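Local coordinates for protein DNA polymerase (Bacillus phage phi29, PDB 1XHX) that catalyses protein-primed replication of the phage genome by strand displacement with high processivity and fidelity, and also has 3'-5' exonuclease activity, at residues R289-L294 with K317-E322; I501-M506 with T522-S527. The protein carries 2 engineered substitutions. All coordinates share one frame; numbering follows the deposited sequence.

Interaction 1 and interaction 2 both lie in the part of the chain that carries the initiation, polymerization and pyrophosphorolytic activities, but in different sheets. Interaction 1 comes first and closes before interaction 2 opens. It sets the end of strand 283-294, which also pairs with strand 340-356, against the loop before strand 324-329. Interaction 2 pairs strands 499-509 and 523-530 in a second antiparallel sheet. Their centres are about 41 Å apart, and their nearest atoms about 22 Å, so they do not touch. Interaction 1 lies away from the annotated sites. Interaction 2 lies beside Tyr500, probably a template-primer binding residue, and Lys529, which stabilises the primer terminus.

Interaction 1 (R289-L294 with K317-E322); sequences RCEFEL and KSSGGE
Glu291 meets Ser319 and Gly321, where the loop beside strand 283-294 makes a type I' beta turn from Ser319 to Glu322. The Glu291 chain extends beyond CG (chi2 173°) and carries OE2 over the turn. A water there donates to OE2 and accepts from Gly321 N. The same water also bonds Ser319 OG, so it links the carboxylate, the serine hydroxyl and the turn. OE1 takes a hydrogen bond from Asn344 ND2 of the neighbouring strand 340-356. Phe292 is gripped through both backbone polar atoms. Phe292 N gives a bond of 2.9 Å to Ser319 OG, and Phe292 O accepts from Ser319 N at 3.2 Å. The ring lies against the loop, with Ser319 CB over one face, 4.0 Å from the centroid in a CH-pi contact, and Ser319 N over that face toward the rim. Tyr340 meets the same ring with its plane nearly perpendicular. Glu293 and Ser318 form a single backbone bridge. The Glu293 chain bends at chi2 (61°), which brings OE1 to 3.1 Å from Ser318 CB. At Leu294 the strand closes on Lys317. Leu294 CD2 lies 4.2 Å from Lys317 CG, and Leu294 N bonds Lys317 O at 2.7 Å.

Interaction 2 (I501-M506 with T522-S527); sequences IQDIYM and TDIKFS
Strands 499-509 and 523-530 run antiparallel here, from Gln502 opposite Ser527 to Met506 opposite Asp523; the axes of segments 501-506 and 523-527 approach to 4.3 Å, at 151°. The same two strands carry Tyr500, probably a template-primer binding residue, and Lys529, which stabilises the primer terminus. Gln502, Ile504 and Met506 make the hydrogen-bonded pairs with Ser527, Lys525 and Asp523. At the far end Thr522 and Asp523 both face Met506, a classic beta bulge. Met506 O therefore takes two N-H groups, from Thr522 N at 2.7 Å and from Asp523 N at 2.9 Å. On the face of Met506, the side chain doubles back at chi2 (-64°) and chi3. Met506 CG lies 3.3 Å from Lys525 CB, and SD and CE pass obliquely across the extended lysine chain, near CD. Further along this face a water joins Gln502 OE1 and Ser527 OG, while Gln502 NE2 bonds Tyr494. On the other face, Asp503 crosses Ile524 at about a right angle, and Asp503 CB touches Ile524 CG2 at 3.3 Å. The Ile524 CD1 methyl lies alongside the Tyr505 ring, 3.8 Å from Tyr505 CD2. Tyr505 OH reaches Glu244. The Phe526 ring presents its edge to Asp503, with Asp503 OD1 in the ring plane and 3.3 Å from Phe526 CD1. The other carboxylate oxygen, OD2, forms a salt bridge with Arg491. The buried acid is thus met by a full charge at one oxygen and by the ring's slightly positive rim at the other, which would probably stabilise its negative form.

Interaction 1 (R289-L294 with K317-E322)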
loop_
_atom_site.group_PDB
_atom_site.type_symbol
_atom_site.label_atom_id
_atom_site.label_comp_id
_atom_site.label_asym_id
_atom_site.label_seq_id
_atom_site.Cartn_x
_atom_site.Cartn_y
_atom_site.Cartn_z
ATOM N N ARG A 289 25.621 12.622 -15.442
ATOM C CA ARG A 289 26.416 11.419 -15.674
ATOM C C ARG A 289 27.689 11.622 -14.889
ATOM O O ARG A 289 28.297 12.692 -14.950
ATOM C CB ARG A 289 26.749 11.235 -17.155
ATOM C CG ARG A 289 25.872 10.212 -17.857
ATOM C CD ARG A 289 26.047 10.283 -19.368
ATOM N NE ARG A 289 24.847 9.822 -20.061
ATOM C CZ ARG A 289 24.591 10.041 -21.348
ATOM N NH1 ARG A 289 25.457 10.717 -22.095
ATOM N NH2 ARG A 289 23.461 9.594 -21.886
ATOM N N CYS A 290 28.095 10.601 -14.145
ATOM C CA CYS A 290 29.294 10.732 -13.343
ATOM C C CYS A 290 29.691 9.455 -12.629
ATOM O O CYS A 290 29.010 8.427 -12.704
ATOM C CB CYS A 290 29.090 11.815 -12.273
ATOM S SG CYS A 290 27.864 11.372 -11.006
ATOM N N GLU A 291 30.812 9.552 -11.930
ATOM C CA GLU A 291 31.295 8.478 -11.090
ATOM C C GLU A 291 31.225 9.053 -9.677
ATOM O O GLU A 291 31.306 10.272 -9.495
ATOM C CB GLU A 291 32.719 8.038 -11.473
ATOM C CG GLU A 291 32.795 7.358 -12.832
ATOM C CD GLU A 291 34.217 7.068 -13.302
ATOM O OE1 GLU A 291 34.840 7.947 -13.937
ATOM O OE2 GLU A 291 34.715 5.955 -13.031
ATOM N N PHE A 292 31.097 8.192 -8.676
ATOM C CA PHE A 292 31.015 8.684 -7.309
ATOM C C PHE A 292 31.679 7.753 -6.300
ATOM O O PHE A 292 31.844 6.558 -6.553
ATOM C CB PHE A 292 29.545 8.941 -6.940
ATOM C CG PHE A 292 28.643 7.771 -7.208
ATOM C CD1 PHE A 292 28.561 6.720 -6.306
ATOM C CD2 PHE A 292 27.889 7.715 -8.370
ATOM C CE1 PHE A 292 27.749 5.622 -6.560
ATOM C CE2 PHE A 292 27.074 6.624 -8.635
ATOM C CZ PHE A 292 26.999 5.574 -7.725
ATOM N N GLU A 293 32.063 8.321 -5.161
ATOM C CA GLU A 293 32.724 7.577 -4.098
ATOM C C GLU A 293 32.168 8.050 -2.755
ATOM O O GLU A 293 32.223 9.232 -2.447
ATOM C CB GLU A 293 34.228 7.841 -4.166
ATOM C CG GLU A 293 35.112 6.767 -3.553
ATOM C CD GLU A 293 34.960 5.418 -4.240
ATOM O OE1 GLU A 293 34.802 5.386 -5.480
ATOM O OE2 GLU A 293 35.014 4.386 -3.538
ATOM N N LEU A 294 31.636 7.127 -1.957
ATOM C CA LEU A 294 31.060 7.474 -0.659
ATOM C C LEU A 294 32.071 8.119 0.275
ATOM O O LEU A 294 33.149 7.573 0.500
ATOM C CB LEU A 294 30.473 6.229 0.009
ATOM C CG LEU A 294 29.805 6.425 1.377
ATOM C CD1 LEU A 294 28.669 7.423 1.258
ATOM C CD2 LEU A 294 29.271 5.090 1.883
ATOM N N LYS A 317 28.218 2.331 -2.668
ATOM C CA LYS A 317 29.297 3.044 -1.995
ATOM C C LYS A 317 30.149 3.741 -3.052
ATOM O O LYS A 317 30.851 4.713 -2.771
ATOM C CB LYS A 317 30.155 2.069 -1.183
ATOM C CG LYS A 317 29.398 1.371 -0.057
ATOM C CD LYS A 317 30.312 0.468 0.769
ATOM C CE LYS A 317 29.551 -0.223 1.897
ATOM N NZ LYS A 317 30.440 -1.075 2.736
ATOM N N SER A 318 30.079 3.236 -4.278
ATOM C CA SER A 318 30.824 3.819 -5.385
ATOM C C SER A 318 30.307 3.236 -6.685
ATOM O O SER A 318 29.738 2.143 -6.697
ATOM C CB SER A 318 32.323 3.528 -5.252
ATOM O OG SER A 318 32.726 2.492 -6.132
ATOM N N SER A 319 30.500 3.978 -7.772
ATOM C CA SER A 319 30.069 3.544 -9.094
ATOM C C SER A 319 30.954 2.390 -9.574
ATOM O O SER A 319 30.747 1.827 -10.654
ATOM C CB SER A 319 30.120 4.725 -10.073
ATOM O OG SER A 319 31.278 5.521 -9.864
ATOM N N GLY A 320 31.943 2.056 -8.755
ATOM C CA GLY A 320 32.845 0.956 -9.047
ATOM C C GLY A 320 33.430 0.836 -10.440
ATOM O O GLY A 320 33.292 -0.208 -11.080
ATOM N N GLY A 321 34.083 1.897 -10.906
ATOM C CA GLY A 321 34.698 1.866 -12.219
ATOM C C GLY A 321 33.838 2.294 -13.394
ATOM O O GLY A 321 34.358 2.826 -14.374
ATOM N N GLU A 322 32.531 2.073 -13.311
ATOM C CA GLU A 322 31.646 2.440 -14.409
ATOM C C GLU A 322 30.852 3.725 -14.190
ATOM O O GLU A 322 30.583 4.130 -13.058
ATOM C CB GLU A 322 30.705 1.276 -14.714
ATOM C CG GLU A 322 30.155 0.598 -13.480
ATOM C CD GLU A 322 29.625 -0.787 -13.777
ATOM O OE1 GLU A 322 28.882 -0.939 -14.771
ATOM O OE2 GLU A 322 29.948 -1.722 -13.012
HETATM O O HOH W 1 33.573 4.568 -10.429
#

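Interaction 2 (I501-M506 with T522-S527)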
loop_
_atom_site.group_PDB
_atom_site.type_symbol
_atom_site.label_atom_id
_atom_site.label_comp_id
_atom_site.label_asym_id
_atom_site.label_seq_id
_atom_site.Cartn_x
_atom_site.Cartn_y
_atom_site.Cartn_z
ATOM N N ILE A 501 14.157 -8.725 14.813
ATOM C CA ILE A 501 13.430 -9.068 16.034
ATOM C C ILE A 501 13.923 -8.215 17.197
ATOM O O ILE A 501 15.089 -7.826 17.237
ATOM C CB ILE A 501 13.596 -10.568 16.415
ATOM C CG1 ILE A 501 15.072 -10.895 16.651
ATOM C CG2 ILE A 501 13.039 -11.455 15.310
ATOM C CD1 ILE A 501 15.326 -12.332 17.108
ATOM N N GLN A 502 13.028 -7.929 18.141
ATOM C CA GLN A 502 13.367 -7.119 19.306
ATOM C C GLN A 502 12.588 -7.570 20.541
ATOM O O GLN A 502 11.539 -8.204 20.427
ATOM C CB GLN A 502 13.054 -5.638 19.087
ATOM C CG GLN A 502 13.457 -5.051 17.739
ATOM C CD GLN A 502 12.850 -3.670 17.501
ATOM O OE1 GLN A 502 11.661 -3.452 17.687
ATOM N NE2 GLN A 502 13.510 -2.608 17.072
ATOM N N ASP A 503 13.099 -7.259 21.711
ATOM C CA ASP A 503 12.469 -7.523 22.996
ATOM C C ASP A 503 12.165 -6.133 23.528
ATOM O O ASP A 503 13.025 -5.482 24.114
ATOM C CB ASP A 503 13.414 -8.249 23.967
ATOM C CG ASP A 503 13.382 -9.761 23.804
ATOM O OD1 ASP A 503 12.324 -10.304 23.412
ATOM O OD2 ASP A 503 14.408 -10.412 24.091
ATOM N N ILE A 504 10.942 -5.675 23.300
ATOM C CA ILE A 504 10.524 -4.337 23.703
ATOM C C ILE A 504 10.129 -4.193 25.172
ATOM O O ILE A 504 9.399 -5.023 25.714
ATOM C CB ILE A 504 9.324 -3.881 22.845
ATOM C CG1 ILE A 504 9.622 -4.126 21.365
ATOM C CG2 ILE A 504 8.990 -2.414 23.104
ATOM C CD1 ILE A 504 10.693 -3.225 20.789
ATOM N N TYR A 505 10.612 -3.133 25.813
ATOM C CA TYR A 505 10.251 -2.866 27.198
ATOM C C TYR A 505 8.784 -2.441 27.202
ATOM O O TYR A 505 8.416 -1.506 26.489
ATOM C CB TYR A 505 11.077 -1.715 27.777
ATOM C CG TYR A 505 12.522 -2.034 28.059
ATOM C CD1 TYR A 505 13.530 -1.632 27.179
ATOM C CD2 TYR A 505 12.890 -2.717 29.222
ATOM C CE1 TYR A 505 14.867 -1.900 27.449
ATOM C CE2 TYR A 505 14.221 -2.992 29.500
ATOM C CZ TYR A 505 15.206 -2.582 28.611
ATOM O OH TYR A 505 16.524 -2.872 28.876
ATOM N N MET A 506 7.956 -3.112 28.000
ATOM C CA MET A 506 6.534 -2.777 28.080
ATOM C C MET A 506 6.115 -2.511 29.529
ATOM O O MET A 506 6.622 -3.141 30.459
ATOM C CB MET A 506 5.685 -3.925 27.518
ATOM C CG MET A 506 6.012 -4.350 26.088
ATOM S SD MET A 506 5.684 -3.066 24.857
ATOM C CE MET A 506 3.869 -3.100 24.784
ATOM N N THR A 522 7.374 -3.417 33.059
ATOM C CA THR A 522 6.972 -4.576 33.838
ATOM C C THR A 522 7.092 -5.841 33.008
ATOM O O THR A 522 7.128 -6.945 33.552
ATOM C CB THR A 522 5.512 -4.449 34.310
ATOM O OG1 THR A 522 4.640 -4.425 33.170
ATOM C CG2 THR A 522 5.328 -3.165 35.111
ATOM N N ASP A 523 7.152 -5.677 31.690
ATOM C CA ASP A 523 7.255 -6.813 30.786
ATOM C C ASP A 523 8.191 -6.576 29.619
ATOM O O ASP A 523 8.646 -5.459 29.374
ATOM C CB ASP A 523 5.876 -7.176 30.228
ATOM C CG ASP A 523 5.112 -8.116 31.129
ATOM O OD1 ASP A 523 5.573 -9.266 31.306
ATOM O OD2 ASP A 523 4.055 -7.706 31.659
ATOM N N ILE A 524 8.471 -7.656 28.904
ATOM C CA ILE A 524 9.320 -7.615 27.729
ATOM C C ILE A 524 8.510 -8.277 26.621
ATOM O O ILE A 524 8.194 -9.467 26.698
ATOM C CB ILE A 524 10.639 -8.389 27.951
ATOM C CG1 ILE A 524 11.483 -7.686 29.016
ATOM C CG2 ILE A 524 11.416 -8.492 26.642
ATOM C CD1 ILE A 524 11.943 -6.299 28.627
ATOM N N LYS A 525 8.153 -7.491 25.610
ATOM C CA LYS A 525 7.368 -7.994 24.492
ATOM C C LYS A 525 8.244 -8.359 23.309
ATOM O O LYS A 525 8.918 -7.503 22.740
ATOM C CB LYS A 525 6.341 -6.953 24.054
ATOM C CG LYS A 525 5.647 -7.274 22.738
ATOM C CD LYS A 525 4.857 -6.067 22.266
ATOM C CE LYS A 525 4.363 -6.233 20.843
ATOM N NZ LYS A 525 3.701 -4.984 20.368
ATOM N N PHE A 526 8.222 -9.635 22.943
ATOM C CA PHE A 526 8.998 -10.123 21.815
ATOM C C PHE A 526 8.300 -9.675 20.527
ATOM O O PHE A 526 7.098 -9.888 20.364
ATOM C CB PHE A 526 9.074 -11.650 21.867
ATOM C CG PHE A 526 9.961 -12.247 20.818
ATOM C CD1 PHE A 526 11.340 -12.170 20.933
ATOM C CD2 PHE A 526 9.416 -12.886 19.714
ATOM C CE1 PHE A 526 12.169 -12.726 19.961
ATOM C CE2 PHE A 526 10.234 -13.444 18.741
ATOM C CZ PHE A 526 11.614 -13.365 18.865
ATOM N N SER A 527 9.047 -9.049 19.619
ATOM C CA SER A 527 8.465 -8.578 18.364
ATOM C C SER A 527 9.243 -9.052 17.140
ATOM O O SER A 527 10.466 -8.909 17.078
ATOM C CB SER A 527 8.385 -7.055 18.362
ATOM O OG SER A 527 7.740 -6.599 17.193
HETATM O O HOH W 2 9.042 -3.988 16.250
#